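Local coordinates for tRNA(Phe) 7-((3-amino-3-carboxypropyl)-4-demethylwyosine(37)-N(4))-methyltransferase 1 (Pyrococcus horikoshii, PDB 2IT2), which probably transfers a methyl group from S-adenosyl-L-methionine to N-4 of a demethylated wyosine derivative at position 37 of tRNA(Phe), at residues B[84-98]-B[157-171]. Numbering follows the deposited sequence.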
ATOM      1  N   LEU B  84      10.805  -5.571  24.567  1.00 28.72           N
ATOM      2  CA  LEU B  84      12.123  -5.909  24.007  1.00 29.94           C
ATOM      3  C   LEU B  84      12.386  -7.397  24.217  1.00 30.10           C
ATOM      4  O   LEU B  84      12.974  -8.012  23.368  1.00 30.24           O
ATOM      5  CB  LEU B  84      13.234  -5.120  24.680  1.00 32.24           C
ATOM      6  CG  LEU B  84      14.605  -4.837  24.073  1.00 33.94           C
ATOM      7  CD1 LEU B  84      14.526  -4.720  22.538  1.00 35.35           C
ATOM      8  CD2 LEU B  84      15.134  -3.555  24.776  1.00 35.24           C
ATOM      9  N   TYR B  85      11.929  -7.974  25.336  1.00 30.89           N
ATOM     10  CA  TYR B  85      12.115  -9.407  25.648  1.00 30.09           C
ATOM     11  C   TYR B  85      11.537 -10.301  24.567  1.00 28.73           C
ATOM     12  O   TYR B  85      12.217 -11.193  24.062  1.00 28.69           O
ATOM     13  CB  TYR B  85      11.463  -9.786  26.994  1.00 33.99           C
ATOM     14  CG  TYR B  85      11.470 -11.280  27.241  1.00 37.22           C
ATOM     15  CD1 TYR B  85      12.640 -11.939  27.623  1.00 38.69           C
ATOM     16  CD2 TYR B  85      10.309 -12.040  27.084  1.00 38.42           C
ATOM     17  CE1 TYR B  85      12.655 -13.314  27.840  1.00 39.89           C
ATOM     18  CE2 TYR B  85      10.314 -13.419  27.300  1.00 40.10           C
ATOM     19  CZ  TYR B  85      11.491 -14.048  27.681  1.00 40.28           C
ATOM     20  OH  TYR B  85      11.510 -15.406  27.909  1.00 41.82           O
ATOM     21  N   GLU B  86      10.274 -10.063  24.235  1.00 26.75           N
ATOM     22  CA  GLU B  86       9.593 -10.829  23.204  1.00 26.78           C
ATOM     23  C   GLU B  86      10.363 -10.786  21.883  1.00 24.91           C
ATOM     24  O   GLU B  86      10.570 -11.813  21.239  1.00 25.00           O
ATOM     25  CB  GLU B  86       8.174 -10.280  22.981  1.00 27.54           C
ATOM     26  CG  GLU B  86       7.177 -10.606  24.086  1.00 30.10           C
ATOM     27  CD  GLU B  86       5.787 -10.043  23.823  1.00 31.54           C
ATOM     28  OE1 GLU B  86       5.644  -8.802  23.751  1.00 32.27           O
ATOM     29  OE2 GLU B  86       4.840 -10.848  23.692  1.00 32.01           O
ATOM     30  N   VAL B  87      10.789  -9.593  21.485  1.00 23.15           N
ATOM     31  CA  VAL B  87      11.498  -9.438  20.226  1.00 21.41           C
ATOM     32  C   VAL B  87      12.840 -10.160  20.269  1.00 21.66           C
ATOM     33  O   VAL B  87      13.215 -10.843  19.320  1.00 20.12           O
ATOM     34  CB  VAL B  87      11.674  -7.934  19.884  1.00 20.84           C
ATOM     35  CG1 VAL B  87      12.459  -7.778  18.594  1.00 20.79           C
ATOM     36  CG2 VAL B  87      10.296  -7.270  19.745  1.00 20.04           C
ATOM     37  N   LEU B  88      13.551 -10.028  21.381  1.00 22.25           N
ATOM     38  CA  LEU B  88      14.843 -10.689  21.517  1.00 22.97           C
ATOM     39  C   LEU B  88      14.716 -12.203  21.423  1.00 24.45           C
ATOM     40  O   LEU B  88      15.579 -12.873  20.852  1.00 24.84           O
ATOM     41  CB  LEU B  88      15.483 -10.308  22.843  1.00 24.89           C
ATOM     42  CG  LEU B  88      15.829  -8.826  22.963  1.00 26.81           C
ATOM     43  CD1 LEU B  88      16.146  -8.490  24.411  1.00 28.94           C
ATOM     44  CD2 LEU B  88      17.000  -8.508  22.050  1.00 28.56           C
ATOM     45  N   GLU B  89      13.648 -12.745  22.001  1.00 24.54           N
ATOM     46  CA  GLU B  89      13.409 -14.184  21.954  1.00 25.21           C
ATOM     47  C   GLU B  89      13.208 -14.658  20.513  1.00 25.31           C
ATOM     48  O   GLU B  89      13.624 -15.758  20.155  1.00 25.50           O
ATOM     49  CB  GLU B  89      12.175 -14.547  22.775  1.00 28.76           C
ATOM     50  CG  GLU B  89      12.328 -14.289  24.254  1.00 33.89           C
ATOM     51  CD  GLU B  89      13.334 -15.214  24.900  1.00 36.37           C
ATOM     52  OE1 GLU B  89      14.541 -15.109  24.589  1.00 38.17           O
ATOM     53  OE2 GLU B  89      12.912 -16.054  25.722  1.00 38.99           O
ATOM     54  N   ALA B  90      12.552 -13.838  19.695  1.00 23.39           N
ATOM     55  CA  ALA B  90      12.318 -14.189  18.298  1.00 22.50           C
ATOM     56  C   ALA B  90      13.638 -14.099  17.535  1.00 22.14           C
ATOM     57  O   ALA B  90      13.971 -14.982  16.750  1.00 23.31           O
ATOM     58  CB  ALA B  90      11.275 -13.243  17.673  1.00 22.11           C
ATOM     59  N   ILE B  91      14.392 -13.030  17.782  1.00 22.18           N
ATOM     60  CA  ILE B  91      15.674 -12.825  17.118  1.00 20.86           C
ATOM     61  C   ILE B  91      16.638 -13.981  17.358  1.00 21.52           C
ATOM     62  O   ILE B  91      17.402 -14.353  16.470  1.00 22.50           O
ATOM     63  CB  ILE B  91      16.331 -11.500  17.581  1.00 21.58           C
ATOM     64  CG1 ILE B  91      15.588 -10.316  16.956  1.00 20.62           C
ATOM     65  CG2 ILE B  91      17.812 -11.474  17.197  1.00 22.21           C
ATOM     66  CD1 ILE B  91      16.027  -8.950  17.495  1.00 19.87           C
ATOM     67  N   LYS B  92      16.590 -14.547  18.559  1.00 22.83           N
ATOM     68  CA  LYS B  92      17.458 -15.657  18.921  1.00 24.83           C
ATOM     69  C   LYS B  92      17.274 -16.885  18.033  1.00 24.88           C
ATOM     70  O   LYS B  92      18.148 -17.750  17.987  1.00 25.35           O
ATOM     71  CB  LYS B  92      17.209 -16.048  20.378  1.00 27.14           C
ATOM     72  CG  LYS B  92      18.016 -17.241  20.852  1.00 30.14           C
ATOM     73  CD  LYS B  92      17.612 -17.630  22.260  1.00 32.94           C
ATOM     74  CE  LYS B  92      18.325 -18.891  22.696  1.00 34.82           C
ATOM     75  NZ  LYS B  92      17.937 -19.294  24.075  1.00 36.21           N
ATOM     76  N   LYS B  93      16.147 -16.959  17.330  1.00 25.01           N
ATOM     77  CA  LYS B  93      15.836 -18.092  16.452  1.00 24.73           C
ATOM     78  C   LYS B  93      16.302 -17.920  15.005  1.00 24.91           C
ATOM     79  O   LYS B  93      16.158 -18.830  14.192  1.00 26.05           O
ATOM     80  CB  LYS B  93      14.325 -18.344  16.452  1.00 25.17           C
ATOM     81  CG  LYS B  93      13.739 -18.610  17.823  1.00 27.04           C
ATOM     82  CD  LYS B  93      12.225 -18.728  17.760  1.00 28.88           C
ATOM     83  CE  LYS B  93      11.638 -18.968  19.143  1.00 31.99           C
ATOM     84  NZ  LYS B  93      10.153 -19.040  19.111  1.00 33.85           N
ATOM     85  N   HIS B  94      16.856 -16.757  14.680  1.00 22.98           N
ATOM     86  CA  HIS B  94      17.304 -16.480  13.315  1.00 23.02           C
ATOM     87  C   HIS B  94      18.440 -17.380  12.857  1.00 23.66           C
ATOM     88  O   HIS B  94      19.436 -17.529  13.561  1.00 23.94           O
ATOM     89  CB  HIS B  94      17.731 -15.015  13.196  1.00 21.35           C
ATOM     90  CG  HIS B  94      18.337 -14.661  11.875  1.00 19.04           C
ATOM     91  ND1 HIS B  94      17.735 -14.974  10.669  1.00 18.61           N
ATOM     92  CD2 HIS B  94      19.486 -14.020  11.555  1.00 19.04           C
ATOM     93  CE1 HIS B  94      18.487 -14.542   9.677  1.00 19.10           C
ATOM     94  NE2 HIS B  94      19.559 -13.955  10.188  1.00 19.62           N
ATOM     95  N   ARG B  95      18.294 -17.956  11.664  1.00 25.41           N
ATOM     96  CA  ARG B  95      19.315 -18.846  11.126  1.00 27.11           C
ATOM     97  C   ARG B  95      19.643 -18.654   9.649  1.00 26.86           C
ATOM     98  O   ARG B  95      20.791 -18.837   9.236  1.00 28.50           O
ATOM     99  CB  ARG B  95      18.892 -20.293  11.374  1.00 30.04           C
ATOM    100  CG  ARG B  95      18.879 -20.644  12.838  1.00 32.31           C
ATOM    101  CD  ARG B  95      20.293 -20.778  13.378  1.00 35.64           C
ATOM    102  NE  ARG B  95      20.294 -21.244  14.763  1.00 39.54           N
ATOM    103  CZ  ARG B  95      19.779 -20.569  15.785  1.00 40.90           C
ATOM    104  NH1 ARG B  95      19.211 -19.386  15.591  1.00 41.66           N
ATOM    105  NH2 ARG B  95      19.841 -21.073  17.010  1.00 41.83           N
ATOM    106  N   SER B  96      18.651 -18.268   8.855  1.00 27.78           N
ATOM    107  CA  SER B  96      18.866 -18.110   7.420  1.00 26.70           C
ATOM    108  C   SER B  96      18.118 -16.962   6.759  1.00 25.34           C
ATOM    109  O   SER B  96      17.075 -16.526   7.241  1.00 25.86           O
ATOM    110  CB  SER B  96      18.485 -19.410   6.709  1.00 29.15           C
ATOM    111  OG  SER B  96      18.655 -19.303   5.307  1.00 34.09           O
ATOM    112  N   GLY B  97      18.660 -16.504   5.632  1.00 23.39           N
ATOM    113  CA  GLY B  97      18.052 -15.428   4.876  1.00 20.86           C
ATOM    114  C   GLY B  97      18.176 -14.093   5.568  1.00 20.29           C
ATOM    115  O   GLY B  97      18.952 -13.948   6.509  1.00 20.62           O
ATOM    116  N   GLN B  98      17.411 -13.119   5.088  1.00 19.52           N
ATOM    117  CA  GLN B  98      17.415 -11.786   5.678  1.00 18.42           C
ATOM    118  C   GLN B  98      16.445 -11.761   6.851  1.00 17.62           C
ATOM    119  O   GLN B  98      15.315 -12.250   6.743  1.00 18.95           O
ATOM    120  CB  GLN B  98      16.982 -10.730   4.651  1.00 19.35           C
ATOM    121  CG  GLN B  98      17.747 -10.779   3.338  1.00 22.00           C
ATOM    122  CD  GLN B  98      17.300  -9.720   2.353  1.00 23.01           C
ATOM    123  OE1 GLN B  98      16.138  -9.307   2.346  1.00 23.42           O
ATOM    124  NE2 GLN B  98      18.219  -9.289   1.496  1.00 26.04           N
ATOM    125  N   LEU B 157      17.451  -6.618  10.352  1.00 16.77           N
ATOM    126  CA  LEU B 157      18.083  -6.940  11.635  1.00 15.38           C
ATOM    127  C   LEU B 157      19.335  -7.802  11.495  1.00 16.07           C
ATOM    128  O   LEU B 157      20.190  -7.815  12.381  1.00 16.28           O
ATOM    129  CB  LEU B 157      17.084  -7.666  12.551  1.00 14.95           C
ATOM    130  CG  LEU B 157      15.792  -6.933  12.928  1.00 14.72           C
ATOM    131  CD1 LEU B 157      14.916  -7.836  13.802  1.00 18.52           C
ATOM    132  CD2 LEU B 157      16.140  -5.629  13.656  1.00 16.24           C
ATOM    133  N   GLY B 158      19.444  -8.511  10.382  1.00 15.77           N
ATOM    134  CA  GLY B 158      20.594  -9.375  10.188  1.00 17.00           C
ATOM    135  C   GLY B 158      20.436 -10.191   8.928  1.00 18.20           C
ATOM    136  O   GLY B 158      19.453 -10.035   8.215  1.00 16.96           O
ATOM    137  N   GLU B 159      21.410 -11.053   8.657  1.00 20.22           N
ATOM    138  CA  GLU B 159      21.390 -11.904   7.469  1.00 22.36           C
ATOM    139  C   GLU B 159      22.147 -13.207   7.699  1.00 23.71           C
ATOM    140  O   GLU B 159      23.262 -13.208   8.223  1.00 23.39           O
ATOM    141  CB  GLU B 159      22.012 -11.177   6.275  1.00 24.53           C
ATOM    142  CG  GLU B 159      21.358  -9.854   5.938  1.00 29.75           C
ATOM    143  CD  GLU B 159      21.851  -9.271   4.629  1.00 31.83           C
ATOM    144  OE1 GLU B 159      23.077  -9.299   4.378  1.00 34.65           O
ATOM    145  OE2 GLU B 159      21.013  -8.772   3.849  1.00 34.79           O
ATOM    146  N   ASN B 160      21.522 -14.306   7.291  1.00 23.81           N
ATOM    147  CA  ASN B 160      22.089 -15.644   7.418  1.00 25.99           C
ATOM    148  C   ASN B 160      22.690 -15.981   8.782  1.00 25.01           C
ATOM    149  O   ASN B 160      23.784 -16.543   8.867  1.00 25.97           O
ATOM    150  CB  ASN B 160      23.134 -15.863   6.325  1.00 28.41           C
ATOM    151  CG  ASN B 160      22.530 -15.856   4.932  1.00 29.90           C
ATOM    152  OD1 ASN B 160      21.571 -16.580   4.646  1.00 31.39           O
ATOM    153  ND2 ASN B 160      23.097 -15.040   4.052  1.00 32.15           N
ATOM    154  N   GLY B 161      21.974 -15.648   9.851  1.00 23.04           N
ATOM    155  CA  GLY B 161      22.459 -15.960  11.183  1.00 23.11           C
ATOM    156  C   GLY B 161      23.172 -14.834  11.905  1.00 23.05           C
ATOM    157  O   GLY B 161      23.230 -14.830  13.135  1.00 25.22           O
ATOM    158  N   GLU B 162      23.722 -13.890  11.149  1.00 21.97           N
ATOM    159  CA  GLU B 162      24.440 -12.761  11.733  1.00 21.91           C
ATOM    160  C   GLU B 162      23.464 -11.643  12.078  1.00 20.07           C
ATOM    161  O   GLU B 162      22.564 -11.330  11.298  1.00 21.45           O
ATOM    162  CB  GLU B 162      25.482 -12.235  10.746  1.00 22.40           C
ATOM    163  CG  GLU B 162      26.357 -11.115  11.280  1.00 27.60           C
ATOM    164  CD  GLU B 162      27.262 -10.541  10.207  1.00 32.00           C
ATOM    165  OE1 GLU B 162      27.880 -11.332   9.462  1.00 33.99           O
ATOM    166  OE2 GLU B 162      27.365  -9.299  10.112  1.00 34.98           O
ATOM    167  N   ILE B 163      23.649 -11.039  13.247  1.00 17.76           N
ATOM    168  CA  ILE B 163      22.781  -9.951  13.688  1.00 16.56           C
ATOM    169  C   ILE B 163      23.537  -8.631  13.500  1.00 17.38           C
ATOM    170  O   ILE B 163      24.703  -8.531  13.862  1.00 18.16           O
ATOM    171  CB  ILE B 163      22.375 -10.152  15.172  1.00 16.34           C
ATOM    172  CG1 ILE B 163      21.654 -11.499  15.338  1.00 16.93           C
ATOM    173  CG2 ILE B 163      21.450  -9.040  15.624  1.00 17.60           C
ATOM    174  CD1 ILE B 163      20.490 -11.697  14.358  1.00 19.88           C
ATOM    175  N   PHE B 164      22.874  -7.623  12.931  1.00 16.48           N
ATOM    176  CA  PHE B 164      23.520  -6.333  12.669  1.00 16.66           C
ATOM    177  C   PHE B 164      23.260  -5.259  13.716  1.00 16.93           C
ATOM    178  O   PHE B 164      23.987  -4.259  13.776  1.00 19.03           O
ATOM    179  CB  PHE B 164      23.079  -5.753  11.310  1.00 18.55           C
ATOM    180  CG  PHE B 164      23.299  -6.671  10.137  1.00 20.85           C
ATOM    181  CD1 PHE B 164      24.427  -7.481  10.054  1.00 21.50           C
ATOM    182  CD2 PHE B 164      22.377  -6.706   9.098  1.00 21.97           C
ATOM    183  CE1 PHE B 164      24.634  -8.312   8.954  1.00 24.29           C
ATOM    184  CE2 PHE B 164      22.576  -7.532   7.995  1.00 24.24           C
ATOM    185  CZ  PHE B 164      23.706  -8.337   7.925  1.00 23.35           C
ATOM    186  N   VAL B 165      22.229  -5.455  14.529  1.00 17.22           N
ATOM    187  CA  VAL B 165      21.864  -4.462  15.535  1.00 18.61           C
ATOM    188  C   VAL B 165      22.166  -4.772  17.006  1.00 18.41           C
ATOM    189  O   VAL B 165      22.373  -5.922  17.404  1.00 19.07           O
ATOM    190  CB  VAL B 165      20.349  -4.106  15.401  1.00 17.34           C
ATOM    191  CG1 VAL B 165      20.018  -3.757  13.939  1.00 19.39           C
ATOM    192  CG2 VAL B 165      19.484  -5.265  15.872  1.00 20.33           C
ATOM    193  N   GLY B 166      22.195  -3.716  17.813  1.00 16.64           N
ATOM    194  CA  GLY B 166      22.437  -3.867  19.234  1.00 17.36           C
ATOM    195  C   GLY B 166      21.189  -3.513  20.015  1.00 19.51           C
ATOM    196  O   GLY B 166      20.143  -3.232  19.430  1.00 17.55           O
ATOM    197  N   GLU B 167      21.300  -3.471  21.336  1.00 19.47           N
ATOM    198  CA  GLU B 167      20.139  -3.186  22.160  1.00 20.59           C
ATOM    199  C   GLU B 167      19.586  -1.779  22.083  1.00 19.61           C
ATOM    200  O   GLU B 167      18.381  -1.596  22.205  1.00 18.53           O
ATOM    201  CB  GLU B 167      20.429  -3.527  23.612  1.00 25.71           C
ATOM    202  CG  GLU B 167      19.207  -3.471  24.509  1.00 29.78           C
ATOM    203  CD  GLU B 167      19.478  -4.096  25.862  1.00 33.01           C
ATOM    204  OE1 GLU B 167      20.392  -3.621  26.566  1.00 35.98           O
ATOM    205  OE2 GLU B 167      18.780  -5.070  26.218  1.00 35.42           O
ATOM    206  N   GLU B 168      20.447  -0.788  21.901  1.00 19.75           N
ATOM    207  CA  GLU B 168      19.953   0.576  21.819  1.00 20.18           C
ATOM    208  C   GLU B 168      19.110   0.790  20.565  1.00 18.84           C
ATOM    209  O   GLU B 168      18.007   1.332  20.648  1.00 16.94           O
ATOM    210  CB  GLU B 168      21.098   1.587  21.840  1.00 22.88           C
ATOM    211  CG  GLU B 168      20.610   3.019  21.849  1.00 28.65           C
ATOM    212  CD  GLU B 168      19.615   3.271  22.967  1.00 32.19           C
ATOM    213  OE1 GLU B 168      19.999   3.114  24.146  1.00 34.60           O
ATOM    214  OE2 GLU B 168      18.453   3.621  22.668  1.00 35.43           O
ATOM    215  N   TYR B 169      19.622   0.382  19.404  1.00 15.87           N
ATOM    216  CA  TYR B 169      18.882   0.537  18.153  1.00 15.90           C
ATOM    217  C   TYR B 169      17.617  -0.301  18.240  1.00 15.55           C
ATOM    218  O   TYR B 169      16.547   0.175  17.869  1.00 14.63           O
ATOM    219  CB  TYR B 169      19.754   0.126  16.952  1.00 16.10           C
ATOM    220  CG  TYR B 169      19.131   0.302  15.560  1.00 15.19           C
ATOM    221  CD1 TYR B 169      18.238   1.339  15.273  1.00 16.13           C
ATOM    222  CD2 TYR B 169      19.472  -0.559  14.520  1.00 19.67           C
ATOM    223  CE1 TYR B 169      17.702   1.508  13.968  1.00 15.37           C
ATOM    224  CE2 TYR B 169      18.948  -0.402  13.227  1.00 19.08           C
ATOM    225  CZ  TYR B 169      18.062   0.631  12.956  1.00 17.96           C
ATOM    226  OH  TYR B 169      17.540   0.751  11.675  1.00 21.15           O
ATOM    227  N   LEU B 170      17.711  -1.524  18.753  1.00 14.58           N
ATOM    228  CA  LEU B 170      16.520  -2.364  18.863  1.00 16.17           C
ATOM    229  C   LEU B 170      15.477  -1.693  19.767  1.00 17.53           C
ATOM    230  O   LEU B 170      14.277  -1.762  19.489  1.00 17.65           O
ATOM    231  CB  LEU B 170      16.876  -3.759  19.393  1.00 17.27           C
ATOM    232  CG  LEU B 170      15.712  -4.765  19.348  1.00 20.36           C
ATOM    233  CD1 LEU B 170      15.263  -4.962  17.905  1.00 21.57           C
ATOM    234  CD2 LEU B 170      16.143  -6.086  19.943  1.00 20.49           C
ATOM    235  N   ASN B 171      15.924  -1.024  20.828  1.00 17.57           N
ATOM    236  CA  ASN B 171      14.998  -0.329  21.723  1.00 18.19           C
ATOM    237  C   ASN B 171      14.264   0.809  21.006  1.00 17.72           C
ATOM    238  O   ASN B 171      13.066   1.009  21.221  1.00 18.36           O
ATOM    239  CB  ASN B 171      15.734   0.239  22.930  1.00 22.31           C
ATOM    240  CG  ASN B 171      14.813   0.995  23.851  1.00 25.81           C
ATOM    241  OD1 ASN B 171      15.025   2.178  24.121  1.00 30.69           O
ATOM    242  ND2 ASN B 171      13.787   0.319  24.349  1.00 28.73           N
TER
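Leu170 and His94 both carry CG trans to the backbone N (chi1 -172° and 174°), which sends Leu170 into helix 84-91 and the His94 ring to the hairpin turn at 159-162. Leu170 is a knob in a hole made by Leu84, Val87, Leu88 and Ile91. Its CD2 lies 3.3 Å from Leu84 CD1, a tight fit. Leu170 and Val87 slide past each other in opposite directions, with CD1 against CG1. Ile91 meets Leu170 tip to tip, CD1 to CD2 at 3.8 Å. Ile91 CD1 also touches Leu157 CD1, the two side chains crossing at about a right angle. Ile163 CD1 fills in between Ile91 CG2 and His94 CD2.

His94 NE2 comes 3.0 Å from Gly161 N, while ND1 is hydrogen-bonded to Glu62 OE1. With an alanine in place of His94, the turn and Ile163 would probably face a gap, and Glu62 would lose one of its partners. Gly97 grips the type I' turn with two bonds. Asn160 N donates to Gly97 O (2.7 Å, nearly straight at 167°), and Gly97 N donates to Asn160 OD1 (3.1 Å), from above the amide plane. Gln98 and Glu159 then form a non-hydrogen-bonded antiparallel pair.

The contact thus joins helix 84-91 to the start of the long helix 167-194. It also ties the loop before strand 98-112 to the hairpin of strands 153-159 and 162-163; strand 98-112 pairs with both 48-63 and 153-159.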